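Thermosome subunit (Methanococcoides burtonii, PDB 3AQ1) is a group II chaperonin that probably binds unfolded polypeptides and uses ATP binding and hydrolysis to help them fold. Local coordinates at residues R86-L89 with E90-I94; V242-Q245 with K246-D250; R265-K269 with S270-R274; H347-G350 with V351-D355. All blocks are in the same frame, centred on the assembly; numbering follows the deposited sequence.

From the N terminus, the four contacts follow in series; each is a local turn within one unbroken segment, and none encloses or crosses another. Contact 1 (86-94) ends helix 71-92, whose L89 packs on helix 449-467. Contact 2 (242-250) leaves strand 241-244 and leads into helix 250-258. Contact 3 (265-274) leaves the neighbouring strand 262-264 and starts helix 269-279. These two touch, C244 O lying 3.0 Å from V267 N, as adjoining parts of the apical sheet. Contact 4 (347-355) closes helix 332-355; its centre is about 17 Å from that of contact 1, and its E354 and D355 reach R450 of helix 449-467.

Contact 1 (R86-L89 with E90-I94)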
# COMPACT_ATOMS: atom_id res chain seq x y z
N ARG A 86 6.96 7.30 20.90
CA ARG A 86 6.59 7.98 19.66
C ARG A 86 7.53 9.15 19.42
O ARG A 86 7.98 9.36 18.29
CB ARG A 86 5.14 8.45 19.74
CG ARG A 86 4.58 9.11 18.49
CD ARG A 86 3.15 9.58 18.79
NE ARG A 86 2.48 10.22 17.66
CZ ARG A 86 1.25 10.72 17.71
NH1 ARG A 86 0.56 10.66 18.84
NH2 ARG A 86 0.71 11.28 16.63
N GLU A 87 7.83 9.89 20.48
CA GLU A 87 8.77 11.02 20.40
C GLU A 87 10.17 10.54 20.07
O GLU A 87 10.83 11.10 19.21
CB GLU A 87 8.83 11.77 21.73
CG GLU A 87 7.56 12.46 22.16
CD GLU A 87 7.76 13.19 23.47
OE1 GLU A 87 8.82 13.85 23.61
OE2 GLU A 87 6.88 13.09 24.36
N ILE A 88 10.62 9.53 20.79
CA ILE A 88 11.95 8.99 20.56
C ILE A 88 12.11 8.44 19.14
O ILE A 88 13.17 8.58 18.53
CB ILE A 88 12.30 7.89 21.57
CG1 ILE A 88 12.30 8.47 22.98
CG2 ILE A 88 13.65 7.29 21.24
CD1 ILE A 88 12.74 7.48 24.03
N LEU A 89 11.06 7.81 18.61
CA LEU A 89 11.11 7.29 17.24
C LEU A 89 11.31 8.40 16.22
O LEU A 89 12.19 8.30 15.38
CB LEU A 89 9.84 6.50 16.91
CG LEU A 89 9.84 5.03 17.32
CD1 LEU A 89 8.42 4.48 17.34
CD2 LEU A 89 10.74 4.21 16.41
N GLU A 90 10.49 9.44 16.31
CA GLU A 90 10.57 10.55 15.36
C GLU A 90 11.97 11.15 15.34
O GLU A 90 12.36 11.81 14.39
CB GLU A 90 9.56 11.64 15.69
CG GLU A 90 8.80 12.12 14.47
CD GLU A 90 7.32 11.83 14.57
OE1 GLU A 90 6.74 12.10 15.65
OE2 GLU A 90 6.73 11.35 13.58
N THR A 91 12.71 10.89 16.41
CA THR A 91 14.07 11.38 16.56
C THR A 91 15.11 10.45 15.94
O THR A 91 16.14 10.90 15.48
CB THR A 91 14.41 11.65 18.06
OG1 THR A 91 13.95 12.96 18.44
CG2 THR A 91 15.91 11.53 18.33
N ILE A 92 14.83 9.14 15.91
CA ILE A 92 15.81 8.16 15.42
C ILE A 92 15.47 7.54 14.07
O ILE A 92 16.14 6.61 13.61
CB ILE A 92 16.02 7.02 16.42
CG1 ILE A 92 14.89 6.01 16.31
CG2 ILE A 92 16.08 7.57 17.83
CD1 ILE A 92 15.19 4.69 16.98
N THR A 93 14.41 8.03 13.43
CA THR A 93 14.00 7.53 12.13
C THR A 93 14.82 8.14 11.02
O THR A 93 15.45 9.18 11.20
CB THR A 93 12.54 7.86 11.84
OG1 THR A 93 12.27 9.19 12.28
CG2 THR A 93 11.64 6.91 12.58
N ILE A 94 14.81 7.48 9.86
CA ILE A 94 15.50 7.95 8.67
C ILE A 94 14.47 8.59 7.77
O ILE A 94 13.44 7.99 7.50
CB ILE A 94 16.14 6.78 7.93
CG1 ILE A 94 17.06 5.99 8.87
CG2 ILE A 94 16.85 7.26 6.68
CD1 ILE A 94 17.88 4.94 8.20
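The C-terminal end of helix 71-92, part of the chaperonin's equatorial domain, is built by I92 and T93 folding back onto L89 just before the short strand 94-95. One turn earlier the helix is still regular: E90 N gives R86 O a nearly straight bond of 3.2 Å (N-H...O 167°). The i to i+4 bonds weaken toward the end, and I88 O receives a bent, weak one from I92 N, which turns mainly to L89 O instead. That oxygen becomes the meeting point. I92 N donates to it at 2.8 Å from well above the carbonyl plane, and T93 OG1 donates at 3.2 Å from the opposite face, while T93 N adds a weak bond. The hydroxyl arrives there because OG1 sits between the backbone N and the carbonyl carbon (chi1 41°), which folds it back along the helix. An alanine here removes the hydroxyl and would probably leave one face of L89 O without its donor, leaving that oxygen to the I92 amide and the weak T93 amide bond. The L89 side chain points away from this turn, to L449 and T453 of helix 449-467, and T93 also touches L449. E90, bent at chi2, keeps OE1 5.1 Å from R86 NE, while its OE2 forms a salt bridge with K357. On the side facing helix 364-378, where I88 meets L369 and R372, the branches of I88 and I92 approach at a slant, methyl to methyl, with CG2 to CG2 at 4.2 Å.

Contact 2 (V242-Q245 with K246-D250); sequences VFCQ and KGIDD
C244 lies where its strand runs out, and its side chain meets the loop that follows at every atom. CB packs against the end of I248, 3.9 Å from CD1 and about as far from CG1, with K246 O also nearby. One bond further, SG stands anti to the backbone N of C244 (chi1 -178°), which places it beside its own carbonyl carbon and the chain leading into the turn. There it accepts a weak hydrogen bond from K246 N at 3.4 Å, bent to 146° at the hydrogen, and lies 3.8 Å from G247 O. The thiol thus sits within the curve of backbone that runs from K246 to I248, with the isoleucine's CD1 covering the CB end. This turn is the first half of a beta-alpha-beta crossover in the apical domain: strand 241-244 leads through the loop to helix 250-258, and the chain returns in strand 262-264, which pairs with the first strand in parallel. I248 also rests on A263 of that returning strand, while D249 takes the N-cap of the helix, OD1 accepting from A252 N. Before the loop turns, Q245 and K246 lie side by side and point the same way. The glutamine is extended, its NE2 3.9 Å from K246 CE, amide nitrogen against aliphatic carbon. Beyond CE the lysine carries NZ to S194 O, just past strand 184-193, to which it donates a hydrogen bond. On its other flank Q245 touches K269 and L272 of helix 269-279.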
# COMPACT_ATOMS: atom_id res chain seq x y z
N VAL A 242 -19.92 4.41 -23.97
CA VAL A 242 -20.68 3.66 -23.00
C VAL A 242 -19.90 2.42 -22.59
O VAL A 242 -19.51 1.62 -23.43
CB VAL A 242 -22.03 3.22 -23.57
CG1 VAL A 242 -22.81 2.45 -22.55
CG2 VAL A 242 -22.81 4.41 -24.03
N PHE A 243 -19.66 2.27 -21.29
CA PHE A 243 -19.15 1.02 -20.73
C PHE A 243 -20.27 0.31 -20.00
O PHE A 243 -20.87 0.85 -19.08
CB PHE A 243 -18.00 1.29 -19.76
CG PHE A 243 -16.75 1.78 -20.42
CD1 PHE A 243 -15.87 0.88 -21.01
CD2 PHE A 243 -16.45 3.13 -20.45
CE1 PHE A 243 -14.71 1.33 -21.63
CE2 PHE A 243 -15.29 3.59 -21.05
CZ PHE A 243 -14.41 2.69 -21.64
N CYS A 244 -20.59 -0.90 -20.43
CA CYS A 244 -21.66 -1.65 -19.79
C CYS A 244 -21.09 -2.86 -19.06
O CYS A 244 -20.27 -3.60 -19.60
CB CYS A 244 -22.71 -2.07 -20.81
SG CYS A 244 -24.09 -2.96 -20.10
N GLN A 245 -21.52 -3.07 -17.83
CA GLN A 245 -21.00 -4.17 -17.06
C GLN A 245 -21.55 -5.48 -17.61
O GLN A 245 -20.94 -6.53 -17.46
CB GLN A 245 -21.35 -4.00 -15.58
CG GLN A 245 -20.84 -5.13 -14.70
CD GLN A 245 -21.34 -5.02 -13.28
OE1 GLN A 245 -21.39 -3.93 -12.71
NE2 GLN A 245 -21.71 -6.15 -12.70
N LYS A 246 -22.71 -5.42 -18.26
CA LYS A 246 -23.35 -6.64 -18.74
C LYS A 246 -23.53 -6.62 -20.24
O LYS A 246 -22.79 -5.94 -20.95
CB LYS A 246 -24.68 -6.89 -18.02
CG LYS A 246 -24.50 -7.53 -16.64
CD LYS A 246 -25.49 -6.99 -15.62
CE LYS A 246 -25.10 -7.42 -14.19
NZ LYS A 246 -25.88 -6.67 -13.15
N GLY A 247 -24.50 -7.38 -20.74
CA GLY A 247 -24.74 -7.47 -22.16
C GLY A 247 -25.35 -6.22 -22.80
O GLY A 247 -26.05 -5.42 -22.17
N ILE A 248 -25.05 -6.04 -24.08
CA ILE A 248 -25.74 -5.08 -24.91
C ILE A 248 -26.31 -5.83 -26.11
O ILE A 248 -25.56 -6.25 -27.00
CB ILE A 248 -24.82 -3.97 -25.41
CG1 ILE A 248 -24.03 -3.35 -24.25
CG2 ILE A 248 -25.64 -2.93 -26.14
CD1 ILE A 248 -23.01 -2.28 -24.67
N ASP A 249 -27.62 -6.02 -26.11
CA ASP A 249 -28.33 -6.64 -27.23
C ASP A 249 -27.77 -6.20 -28.59
O ASP A 249 -27.31 -5.07 -28.76
CB ASP A 249 -29.82 -6.31 -27.14
CG ASP A 249 -30.60 -6.87 -28.32
OD1 ASP A 249 -30.67 -6.17 -29.34
OD2 ASP A 249 -31.11 -8.01 -28.23
N ASP A 250 -27.84 -7.09 -29.56
CA ASP A 250 -27.28 -6.84 -30.88
C ASP A 250 -27.92 -5.65 -31.60
O ASP A 250 -27.22 -4.81 -32.18
CB ASP A 250 -27.43 -8.08 -31.74
CG ASP A 250 -26.50 -9.16 -31.32
OD1 ASP A 250 -26.98 -10.30 -31.09
OD2 ASP A 250 -25.30 -8.86 -31.21

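Contact 3 (R265-K269 with S270-R274)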
# COMPACT_ATOMS: atom_id res chain seq x y z
N ARG A 265 -19.13 -4.01 -24.09
CA ARG A 265 -20.00 -4.84 -23.27
C ARG A 265 -19.18 -5.67 -22.28
O ARG A 265 -17.97 -5.76 -22.41
CB ARG A 265 -20.81 -5.78 -24.16
CG ARG A 265 -20.01 -6.92 -24.73
CD ARG A 265 -20.69 -7.58 -25.94
NE ARG A 265 -19.89 -8.70 -26.43
CZ ARG A 265 -20.12 -9.96 -26.10
NH1 ARG A 265 -21.14 -10.28 -25.31
NH2 ARG A 265 -19.34 -10.92 -26.57
N ARG A 266 -19.87 -6.25 -21.30
CA ARG A 266 -19.28 -7.15 -20.30
C ARG A 266 -17.95 -6.65 -19.69
O ARG A 266 -16.89 -7.27 -19.84
CB ARG A 266 -19.15 -8.58 -20.86
CG ARG A 266 -20.47 -9.12 -21.40
CD ARG A 266 -20.56 -10.64 -21.44
NE ARG A 266 -21.85 -11.06 -21.97
CZ ARG A 266 -23.00 -11.02 -21.29
NH1 ARG A 266 -23.01 -10.57 -20.03
NH2 ARG A 266 -24.14 -11.41 -21.87
N VAL A 267 -18.04 -5.53 -18.98
CA VAL A 267 -16.88 -4.89 -18.41
C VAL A 267 -16.80 -5.29 -16.97
O VAL A 267 -17.83 -5.27 -16.27
CB VAL A 267 -16.98 -3.35 -18.52
CG1 VAL A 267 -15.91 -2.65 -17.68
CG2 VAL A 267 -16.83 -2.95 -19.93
N LYS A 268 -15.60 -5.65 -16.52
CA LYS A 268 -15.42 -6.09 -15.15
C LYS A 268 -15.86 -4.99 -14.19
O LYS A 268 -15.43 -3.85 -14.33
CB LYS A 268 -13.96 -6.48 -14.87
CG LYS A 268 -13.46 -7.65 -15.71
CD LYS A 268 -12.05 -8.09 -15.30
CE LYS A 268 -11.03 -6.98 -15.51
NZ LYS A 268 -9.65 -7.39 -15.14
N LYS A 269 -16.73 -5.36 -13.25
CA LYS A 269 -17.17 -4.48 -12.16
C LYS A 269 -16.06 -3.60 -11.57
O LYS A 269 -16.30 -2.47 -11.16
CB LYS A 269 -17.86 -5.31 -11.06
CG LYS A 269 -19.01 -4.61 -10.33
CD LYS A 269 -19.82 -5.57 -9.43
CE LYS A 269 -21.16 -4.94 -8.98
NZ LYS A 269 -22.16 -5.92 -8.43
N SER A 270 -14.84 -4.10 -11.51
CA SER A 270 -13.77 -3.34 -10.88
C SER A 270 -13.22 -2.29 -11.83
O SER A 270 -12.72 -1.24 -11.40
CB SER A 270 -12.64 -4.26 -10.42
OG SER A 270 -11.98 -4.82 -11.53
N ASP A 271 -13.27 -2.60 -13.12
CA ASP A 271 -12.93 -1.65 -14.16
C ASP A 271 -13.98 -0.53 -14.20
O ASP A 271 -13.65 0.63 -14.43
CB ASP A 271 -12.86 -2.36 -15.52
CG ASP A 271 -11.46 -2.85 -15.84
OD1 ASP A 271 -10.50 -2.25 -15.33
OD2 ASP A 271 -11.33 -3.82 -16.63
N LEU A 272 -15.23 -0.90 -13.95
CA LEU A 272 -16.31 0.07 -13.86
C LEU A 272 -16.09 1.00 -12.66
O LEU A 272 -16.33 2.20 -12.75
CB LEU A 272 -17.66 -0.64 -13.78
CG LEU A 272 -18.81 -0.07 -14.63
CD1 LEU A 272 -18.44 0.04 -16.10
CD2 LEU A 272 -20.05 -0.93 -14.48
N LYS A 273 -15.62 0.44 -11.54
CA LYS A 273 -15.32 1.24 -10.35
C LYS A 273 -14.24 2.23 -10.69
O LYS A 273 -14.35 3.41 -10.36
CB LYS A 273 -14.87 0.37 -9.17
CG LYS A 273 -15.93 0.19 -8.09
CD LYS A 273 -15.36 -0.52 -6.85
CE LYS A 273 -16.43 -0.75 -5.78
NZ LYS A 273 -15.90 -1.38 -4.54
N ARG A 274 -13.20 1.75 -11.35
CA ARG A 274 -12.09 2.61 -11.73
C ARG A 274 -12.54 3.71 -12.71
O ARG A 274 -12.16 4.87 -12.56
CB ARG A 274 -10.94 1.78 -12.31
CG ARG A 274 -10.27 0.83 -11.35
CD ARG A 274 -8.91 0.41 -11.94
NE ARG A 274 -8.49 -0.91 -11.48
CZ ARG A 274 -7.63 -1.12 -10.48
NH1 ARG A 274 -7.07 -0.08 -9.85
NH2 ARG A 274 -7.32 -2.37 -10.12
O HOH W 1 -13.25 -5.02 -17.81
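With CG1 anti to its backbone N (chi1 168°), V267 extends this methyl toward the first turn of the helix that follows, and a bend at chi3 (-62°) brings the K268 chain back to D271. Together these residues start helix 269-279 of the apical domain. K268 is its N-cap, and V267, the residue before it, closes a hydrophobic staple with L272 four residues beyond the cap: V267 CG1 lies 4.0 Å from L272 CD1, the two side chains meeting at about a right angle. The same methyl touches D271 CB at 3.7 Å. F243 of strand 241-244 touches both V267 and L272, so the staple belongs to the layer between helix and sheet. K268 O begins the helical bonding, accepting from L272 N at 3.0 Å in the carbonyl plane, with a weak bond from D271 N beside it. K269 O then receives K273 N. The lysine chain of K268 passes obliquely across the carboxylate, its CE 3.4 Å from D271 OD2, whereas NZ remains 4.2 Å from that oxygen, beyond a salt bridge. D271 OD1 is instead paired with K152. D271 stands where a capping box would have its acceptor, but the link is indirect: one water accepts from K268 N at 2.8 Å and donates to D271 OD2 at 2.6 Å.

Contact 4 (H347-G350 with V351-D355); sequences HVVG and VVIED
V349 and I353 meet at a slant on one face of the helix, V349 CG1 coming within 3.9 Å of I353 CD1. The valine methyl stands anti to its backbone N (chi1 -180°), which tilts it toward the following turn; the isoleucine, with CG1 anti to its carbonyl carbon (chi1 -72°), sends CD1 back to meet it. This pair fills the side facing helices 101-109 and 121-132, both residues touching L104 and V132. One step round, V348 CG1 and V352 CG2 are more loosely apposed at 4.4 Å, and V352 continues onto I107. The next flank has no such pair: G350 offers only backbone there, and the extended side chain of E354 passes over it, with CG 3.5 Å from G350 O. Its carboxylate is used beyond the helix, OE2 accepting from V145 N and OE1 pairing with R450, which D355 OD1 also engages. H347 turns its ring away from the following turn toward V147 and L148, but its carbonyl takes V351 N at 2.8 Å in an almost straight bond (172°). The next three bonds, V352 to V348, I353 to V349 and E354 to G350, are all 2.9 Å, the donors tilted moderately from the carbonyl planes. Such an unbroken i to i+4 run with apolar side chains toward neighbouring helices is that of a regular, partly buried alpha-helix, here the end of intermediate-domain helix 332-355 near the equatorial domain.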
# COMPACT_ATOMS: atom_id res chain seq x y z
N HIS A 347 2.99 -0.64 -2.51
CA HIS A 347 2.47 -0.36 -1.17
C HIS A 347 3.53 0.09 -0.17
O HIS A 347 3.36 1.12 0.48
CB HIS A 347 1.71 -1.56 -0.62
CG HIS A 347 0.34 -1.71 -1.22
ND1 HIS A 347 -0.80 -1.22 -0.61
CD2 HIS A 347 -0.08 -2.28 -2.37
CE1 HIS A 347 -1.85 -1.49 -1.35
NE2 HIS A 347 -1.44 -2.13 -2.43
N VAL A 348 4.62 -0.67 -0.05
CA VAL A 348 5.69 -0.31 0.87
C VAL A 348 6.21 1.09 0.57
O VAL A 348 6.34 1.93 1.46
CB VAL A 348 6.87 -1.31 0.85
CG1 VAL A 348 7.87 -0.96 1.92
CG2 VAL A 348 6.37 -2.72 1.06
N VAL A 349 6.52 1.36 -0.68
CA VAL A 349 6.98 2.69 -1.06
C VAL A 349 5.92 3.78 -0.79
O VAL A 349 6.24 4.86 -0.28
CB VAL A 349 7.43 2.70 -2.52
CG1 VAL A 349 7.92 4.10 -2.91
CG2 VAL A 349 8.53 1.67 -2.70
N GLY A 350 4.67 3.50 -1.13
CA GLY A 350 3.58 4.40 -0.81
C GLY A 350 3.54 4.75 0.66
O GLY A 350 3.55 5.91 1.05
N VAL A 351 3.51 3.72 1.50
CA VAL A 351 3.43 3.90 2.94
C VAL A 351 4.65 4.63 3.51
O VAL A 351 4.51 5.45 4.40
CB VAL A 351 3.22 2.57 3.65
CG1 VAL A 351 3.47 2.72 5.16
CG2 VAL A 351 1.82 2.03 3.35
N VAL A 352 5.83 4.34 3.00
CA VAL A 352 7.02 5.05 3.45
C VAL A 352 6.92 6.54 3.08
O VAL A 352 7.16 7.41 3.92
CB VAL A 352 8.31 4.44 2.88
CG1 VAL A 352 9.49 5.36 3.09
CG2 VAL A 352 8.58 3.09 3.51
N ILE A 353 6.56 6.82 1.83
CA ILE A 353 6.45 8.20 1.37
C ILE A 353 5.43 8.97 2.21
O ILE A 353 5.64 10.13 2.56
CB ILE A 353 6.10 8.27 -0.13
CG1 ILE A 353 7.31 7.86 -0.96
CG2 ILE A 353 5.64 9.68 -0.52
CD1 ILE A 353 7.09 7.92 -2.44
N GLU A 354 4.34 8.31 2.56
CA GLU A 354 3.35 8.93 3.43
C GLU A 354 3.93 9.24 4.82
O GLU A 354 3.85 10.38 5.28
CB GLU A 354 2.08 8.09 3.51
CG GLU A 354 1.21 8.20 2.28
CD GLU A 354 -0.03 7.33 2.33
OE1 GLU A 354 0.00 6.26 2.99
OE2 GLU A 354 -1.05 7.71 1.71
N ASP A 355 4.51 8.23 5.48
CA ASP A 355 5.12 8.41 6.80
C ASP A 355 6.19 9.50 6.74
O ASP A 355 6.38 10.24 7.70
CB ASP A 355 5.79 7.13 7.31
CG ASP A 355 4.79 6.03 7.70
OD1 ASP A 355 3.59 6.33 7.90
OD2 ASP A 355 5.24 4.86 7.80